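Local coordinates for HD superfamily hydrolase (Clostridium acetobutylicum ATCC 824, PDB 3CCG), which probably hydrolyses P(1),P(4)-bis(5'-adenosyl) tetraphosphate symmetrically to two ADP, as an HD-domain enzyme with an iron-containing metal site, at residues A[18-23]-A[54-59]; A[128-131]-A[135-138]. All coordinates share one frame; numbering follows the deposited sequence.

Interaction 1 of 2, residues A[18-23]-A[54-59]; sequences EKRYKH and CAKKLP. With FE (Fe (III) ion), chain C; PO4 (phosphate ion), chain D.
R20 and K56 reach from helix 5-38 and from the loop after helix 42-51 to the same phosphate, at the iron centre of an HD domain. The phosphate, probably from the crystallisation liquor, is gripped by two hydrogen bonds from K56 NZ, one to O1 and one to O3, each 2.8 Å long. R20 approaches O4, which sits at the edge of the guanidinium 2.8 Å from NH1, and NH1 also lies 3.1 Å from O3, the oxygen shared with K56. O4 is also an iron ligand, joined in the coordination sphere by H23 NE2 at 2.3 Å from the metal. H52, D53 and D130 complete the protein ligands. Over one face of the R20 guanidinium, displaced toward its rim, passes the aliphatic end of K56, with CE 3.5 Å from R20 NH2. R20 NH2 and K56 NZ are 4.2 Å apart, and the phosphate beside both probably offsets their like charges. Bends at chi2 (62°) and chi3 (75°) fold the R20 chain so that its guanidinium lies ahead along the helix, on the side of H23 and the phosphate. Behind this first shell, E133 accepts a hydrogen bond from H23 ND1, which fixes the rotation of the imidazole and leaves NE2 directed at iron. K57, in the type I turn A55-L58, adds a looser contact at the base of the arginine, its CE 4.2 Å from R20 CB.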
loop_
_atom_site.group_PDB
_atom_site.type_symbol
_atom_site.label_atom_id
_atom_site.label_comp_id
_atom_site.label_asym_id
_atom_site.label_seq_id
_atom_site.Cartn_x
_atom_site.Cartn_y
_atom_site.Cartn_z
ATOM N N GLU A 18 -15.983 -24.563 -18.636
ATOM C CA GLU A 18 -17.325 -23.995 -18.696
ATOM C C GLU A 18 -17.625 -22.835 -17.767
ATOM O O GLU A 18 -18.164 -21.820 -18.207
ATOM C CB GLU A 18 -18.375 -25.118 -18.487
ATOM C CG GLU A 18 -19.810 -24.599 -18.345
ATOM N N LYS A 19 -17.339 -22.988 -16.490
ATOM C CA LYS A 19 -17.726 -21.992 -15.513
ATOM C C LYS A 19 -17.005 -20.654 -15.770
ATOM O O LYS A 19 -17.647 -19.582 -15.830
ATOM C CB LYS A 19 -17.435 -22.515 -14.124
ATOM C CG LYS A 19 -18.080 -21.765 -13.000
ATOM N N ARG A 20 -15.684 -20.727 -15.954
ATOM C CA ARG A 20 -14.867 -19.499 -16.113
ATOM C C ARG A 20 -15.131 -18.854 -17.490
ATOM O O ARG A 20 -15.062 -17.620 -17.625
ATOM C CB ARG A 20 -13.414 -19.794 -15.855
ATOM C CG ARG A 20 -12.500 -18.572 -15.803
ATOM C CD ARG A 20 -12.852 -17.617 -14.680
ATOM N NE ARG A 20 -12.431 -18.127 -13.381
ATOM C CZ ARG A 20 -12.457 -17.389 -12.283
ATOM N NH1 ARG A 20 -12.850 -16.134 -12.365
ATOM N NH2 ARG A 20 -12.073 -17.897 -11.134
ATOM N N TYR A 21 -15.456 -19.665 -18.510
ATOM C CA TYR A 21 -15.843 -19.147 -19.810
ATOM C C TYR A 21 -17.167 -18.390 -19.692
ATOM O O TYR A 21 -17.317 -17.268 -20.191
ATOM C CB TYR A 21 -15.944 -20.252 -20.873
ATOM C CG TYR A 21 -16.506 -19.773 -22.183
ATOM C CD1 TYR A 21 -15.771 -18.969 -23.021
ATOM C CD2 TYR A 21 -17.792 -20.128 -22.592
ATOM C CE1 TYR A 21 -16.281 -18.515 -24.216
ATOM C CE2 TYR A 21 -18.302 -19.669 -23.775
ATOM C CZ TYR A 21 -17.552 -18.870 -24.579
ATOM O OH TYR A 21 -18.036 -18.407 -25.759
ATOM N N LYS A 22 -18.116 -18.970 -18.965
ATOM C CA LYS A 22 -19.393 -18.276 -18.742
ATOM C C LYS A 22 -19.166 -16.941 -18.019
ATOM O O LYS A 22 -19.769 -15.941 -18.388
ATOM C CB LYS A 22 -20.410 -19.150 -17.990
ATOM C CG LYS A 22 -21.767 -18.476 -17.777
ATOM N N HIS A 23 -18.317 -16.944 -16.987
ATOM C CA HIS A 23 -17.903 -15.694 -16.265
ATOM C C HIS A 23 -17.420 -14.661 -17.268
ATOM O O HIS A 23 -17.799 -13.498 -17.218
ATOM C CB HIS A 23 -16.819 -15.966 -15.158
ATOM C CG HIS A 23 -15.964 -14.777 -14.740
ATOM N ND1 HIS A 23 -16.399 -13.759 -13.907
ATOM C CD2 HIS A 23 -14.632 -14.545 -14.935
ATOM C CE1 HIS A 23 -15.404 -12.902 -13.700
ATOM N NE2 HIS A 23 -14.312 -13.361 -14.302
ATOM N N CYS A 54 -7.974 -14.679 -20.135
ATOM C CA CYS A 54 -7.450 -15.723 -21.004
ATOM C C CYS A 54 -6.287 -16.565 -20.376
ATOM O O CYS A 54 -6.025 -17.735 -20.799
ATOM C CB CYS A 54 -7.126 -15.191 -22.421
ATOM S SG CYS A 54 -5.747 -14.071 -22.502
ATOM N N ALA A 55 -5.550 -15.970 -19.427
ATOM C CA ALA A 55 -4.401 -16.637 -18.770
ATOM C C ALA A 55 -4.756 -17.114 -17.370
ATOM O O ALA A 55 -3.913 -17.607 -16.663
ATOM C CB ALA A 55 -3.206 -15.700 -18.673
ATOM N N LYS A 56 -6.032 -17.004 -17.005
ATOM C CA LYS A 56 -6.461 -17.313 -15.641
ATOM C C LYS A 56 -6.170 -18.743 -15.152
ATOM O O LYS A 56 -5.872 -18.927 -13.962
ATOM C CB LYS A 56 -7.978 -17.046 -15.520
ATOM C CG LYS A 56 -8.615 -17.394 -14.123
ATOM C CD LYS A 56 -8.076 -16.491 -13.118
ATOM C CE LYS A 56 -8.848 -16.646 -11.759
ATOM N NZ LYS A 56 -8.549 -15.634 -10.778
ATOM N N LYS A 57 -6.267 -19.697 -16.034
ATOM C CA LYS A 57 -6.131 -21.096 -15.663
ATOM C C LYS A 57 -4.718 -21.645 -15.804
ATOM O O LYS A 57 -4.486 -22.844 -15.743
ATOM C CB LYS A 57 -7.087 -21.974 -16.475
ATOM C CG LYS A 57 -8.537 -21.764 -16.172
ATOM C CD LYS A 57 -8.834 -22.234 -14.765
ATOM C CE LYS A 57 -10.354 -22.353 -14.539
ATOM N NZ LYS A 57 -10.540 -22.640 -13.097
ATOM N N LEU A 58 -3.749 -20.776 -15.922
ATOM C CA LEU A 58 -2.352 -21.241 -15.962
ATOM C C LEU A 58 -1.766 -21.293 -14.571
ATOM O O LEU A 58 -2.123 -20.479 -13.688
ATOM C CB LEU A 58 -1.541 -20.279 -16.802
ATOM C CG LEU A 58 -1.905 -20.190 -18.277
ATOM C CD1 LEU A 58 -1.118 -19.094 -18.997
ATOM C CD2 LEU A 58 -1.653 -21.547 -18.912
ATOM N N PRO A 59 -0.815 -22.223 -14.334
ATOM C CA PRO A 59 -0.160 -22.232 -13.032
ATOM C C PRO A 59 0.666 -20.988 -12.835
ATOM O O PRO A 59 1.113 -20.404 -13.822
ATOM C CB PRO A 59 0.778 -23.421 -13.120
ATOM C CG PRO A 59 0.388 -24.196 -14.242
ATOM C CD PRO A 59 -0.404 -23.336 -15.190
HETATM FE FE FE C . -12.329 -12.285 -14.035
HETATM P P PO4 D . -11.069 -13.398 -11.281
HETATM O O1 PO4 D . -9.895 -13.670 -12.342
HETATM O O2 PO4 D . -11.021 -12.032 -10.563
HETATM O O3 PO4 D . -11.116 -14.570 -10.302
HETATM O O4 PO4 D . -12.379 -13.385 -11.950
HETATM O O HOH W 1 -10.909 -11.372 -13.755
#

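Interaction 2 of 2, residues A[128-131]-A[135-138]; sequences IADY and GREF. With FE (Fe (III) ion), chain C; PO4 (phosphate ion), chain D.
R136 folds back from the loop after helix 121-132 onto the end of that helix, where its NE donates a 2.8 Å hydrogen bond to the backbone O of D130. The carbonyl oxygen lies close to the guanidinium plane, although the N-H...O angle of 139° leaves the bond noticeably bent. Just before it, the extended chain from CG to NE runs past the next carbonyl, with R136 CD 3.6 Å from Y131 O. F138 closes on the same oxygen edge-on: its CE2 is 3.3 Å from Y131 O, which lies near the ring plane. This carbonyl is buried with no hydrogen-bonding partner in the model, so its close neighbours here are carbons, the F138 ring edge and the R136 methylenes. R136 is held more loosely at its far end, where NH2 gives a weak, bent bond of 3.2 Å to phosphate O4, and both R136 and F138 stay partly exposed. D130, the final aspartate of the H...HD...D signature, binds iron through OD1 at 2.2 Å, while its OD2 lies 2.7 Å from phosphate O2. With CG anti to the backbone N (chi1 -167°), the carboxylate swings to the metal as its own main-chain carbonyl holds the arginine. Deeper in the all-helical fold, I128 and Y131 pack on helix 152-170, and A129 lies against helix 5-38, which also brings H23 up to R136.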
loop_
_atom_site.group_PDB
_atom_site.type_symbol
_atom_site.label_atom_id
_atom_site.label_comp_id
_atom_site.label_asym_id
_atom_site.label_seq_id
_atom_site.Cartn_x
_atom_site.Cartn_y
_atom_site.Cartn_z
ATOM N N ILE A 128 -14.055 -3.153 -13.062
ATOM C CA ILE A 128 -15.275 -3.255 -12.262
ATOM C C ILE A 128 -16.239 -4.321 -12.781
ATOM O O ILE A 128 -16.942 -4.975 -12.004
ATOM C CB ILE A 128 -15.950 -1.866 -12.120
ATOM C CG1 ILE A 128 -16.746 -1.821 -10.806
ATOM C CG2 ILE A 128 -16.760 -1.513 -13.333
ATOM C CD1 ILE A 128 -15.842 -1.753 -9.530
ATOM N N ALA A 129 -16.212 -4.532 -14.093
ATOM C CA ALA A 129 -17.090 -5.547 -14.700
ATOM C C ALA A 129 -16.844 -6.904 -14.120
ATOM O O ALA A 129 -17.792 -7.670 -13.898
ATOM C CB ALA A 129 -16.915 -5.592 -16.238
ATOM N N ASP A 130 -15.586 -7.182 -13.777
ATOM C CA ASP A 130 -15.265 -8.460 -13.183
ATOM C C ASP A 130 -16.035 -8.710 -11.850
ATOM O O ASP A 130 -16.491 -9.815 -11.574
ATOM C CB ASP A 130 -13.755 -8.519 -12.967
ATOM C CG ASP A 130 -13.280 -9.906 -12.652
ATOM O OD1 ASP A 130 -13.754 -10.836 -13.296
ATOM O OD2 ASP A 130 -12.385 -10.041 -11.806
ATOM N N TYR A 131 -16.186 -7.649 -11.069
ATOM C CA TYR A 131 -16.899 -7.660 -9.780
ATOM C C TYR A 131 -18.420 -7.659 -9.866
ATOM O O TYR A 131 -19.091 -8.208 -9.018
ATOM C CB TYR A 131 -16.462 -6.443 -8.931
ATOM C CG TYR A 131 -15.076 -6.586 -8.376
ATOM C CD1 TYR A 131 -13.953 -6.203 -9.110
ATOM C CD2 TYR A 131 -14.878 -7.151 -7.133
ATOM C CE1 TYR A 131 -12.671 -6.379 -8.596
ATOM C CE2 TYR A 131 -13.613 -7.343 -6.633
ATOM C CZ TYR A 131 -12.513 -6.946 -7.357
ATOM O OH TYR A 131 -11.248 -7.146 -6.814
ATOM N N GLY A 135 -23.333 -12.994 -12.963
ATOM C CA GLY A 135 -23.067 -14.280 -12.360
ATOM C C GLY A 135 -22.438 -14.165 -10.992
ATOM O O GLY A 135 -22.255 -15.164 -10.319
ATOM N N ARG A 136 -22.117 -12.948 -10.567
ATOM C CA ARG A 136 -21.535 -12.773 -9.234
ATOM C C ARG A 136 -22.581 -12.495 -8.154
ATOM O O ARG A 136 -23.603 -11.861 -8.373
ATOM C CB ARG A 136 -20.471 -11.708 -9.209
ATOM C CG ARG A 136 -19.232 -12.226 -9.891
ATOM C CD ARG A 136 -18.009 -11.612 -9.327
ATOM N NE ARG A 136 -16.803 -12.110 -9.962
ATOM C CZ ARG A 136 -16.113 -13.152 -9.514
ATOM N NH1 ARG A 136 -16.540 -13.810 -8.425
ATOM N NH2 ARG A 136 -15.001 -13.523 -10.127
ATOM N N GLU A 137 -22.235 -12.973 -6.972
ATOM C CA GLU A 137 -23.085 -12.934 -5.806
ATOM C C GLU A 137 -22.224 -12.918 -4.542
ATOM O O GLU A 137 -21.549 -13.879 -4.246
ATOM C CB GLU A 137 -23.975 -14.190 -5.852
ATOM C CG GLU A 137 -24.680 -14.582 -4.556
ATOM C CD GLU A 137 -25.596 -13.509 -4.012
ATOM O OE1 GLU A 137 -26.074 -12.641 -4.787
ATOM O OE2 GLU A 137 -25.831 -13.557 -2.786
ATOM N N PHE A 138 -22.221 -11.772 -3.870
ATOM C CA PHE A 138 -21.479 -11.590 -2.609
ATOM C C PHE A 138 -22.026 -10.392 -1.866
ATOM O O PHE A 138 -22.709 -9.561 -2.425
ATOM C CB PHE A 138 -19.955 -11.459 -2.859
ATOM C CG PHE A 138 -19.578 -10.311 -3.758
ATOM C CD1 PHE A 138 -19.461 -9.036 -3.251
ATOM C CD2 PHE A 138 -19.414 -10.509 -5.129
ATOM C CE1 PHE A 138 -19.126 -7.953 -4.097
ATOM C CE2 PHE A 138 -19.087 -9.456 -5.969
ATOM C CZ PHE A 138 -18.958 -8.177 -5.472
HETATM FE FE FE C . -12.329 -12.285 -14.035
HETATM P P PO4 D . -11.069 -13.398 -11.281
HETATM O O1 PO4 D . -9.895 -13.670 -12.342
HETATM O O2 PO4 D . -11.021 -12.032 -10.563
HETATM O O3 PO4 D . -11.116 -14.570 -10.302
HETATM O O4 PO4 D . -12.379 -13.385 -11.950
HETATM O O HOH W 1 -10.909 -11.372 -13.755
#

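Overall arrangement
Interactions 1 and 2, whose centres lie 15 Å apart, follow one another along the chain and converge on one iron-phosphate site. The bridge between them is the metal: H23 from 18-23 and D130 from 128-131 are ligands of the same iron, which also carries a water and phosphate O4. K56, R20 and R136 gather round the anion from both contacts, R20 NH1 and R136 NH2 being 4.1 Å apart. R136 also packs against H23, with R136 NH2 3.6 Å from H23 CE1. This cationic surround is consistent with a pocket for the phosphate chain of a nucleotide substrate, next to the second iron bound by D53, H86 and H112.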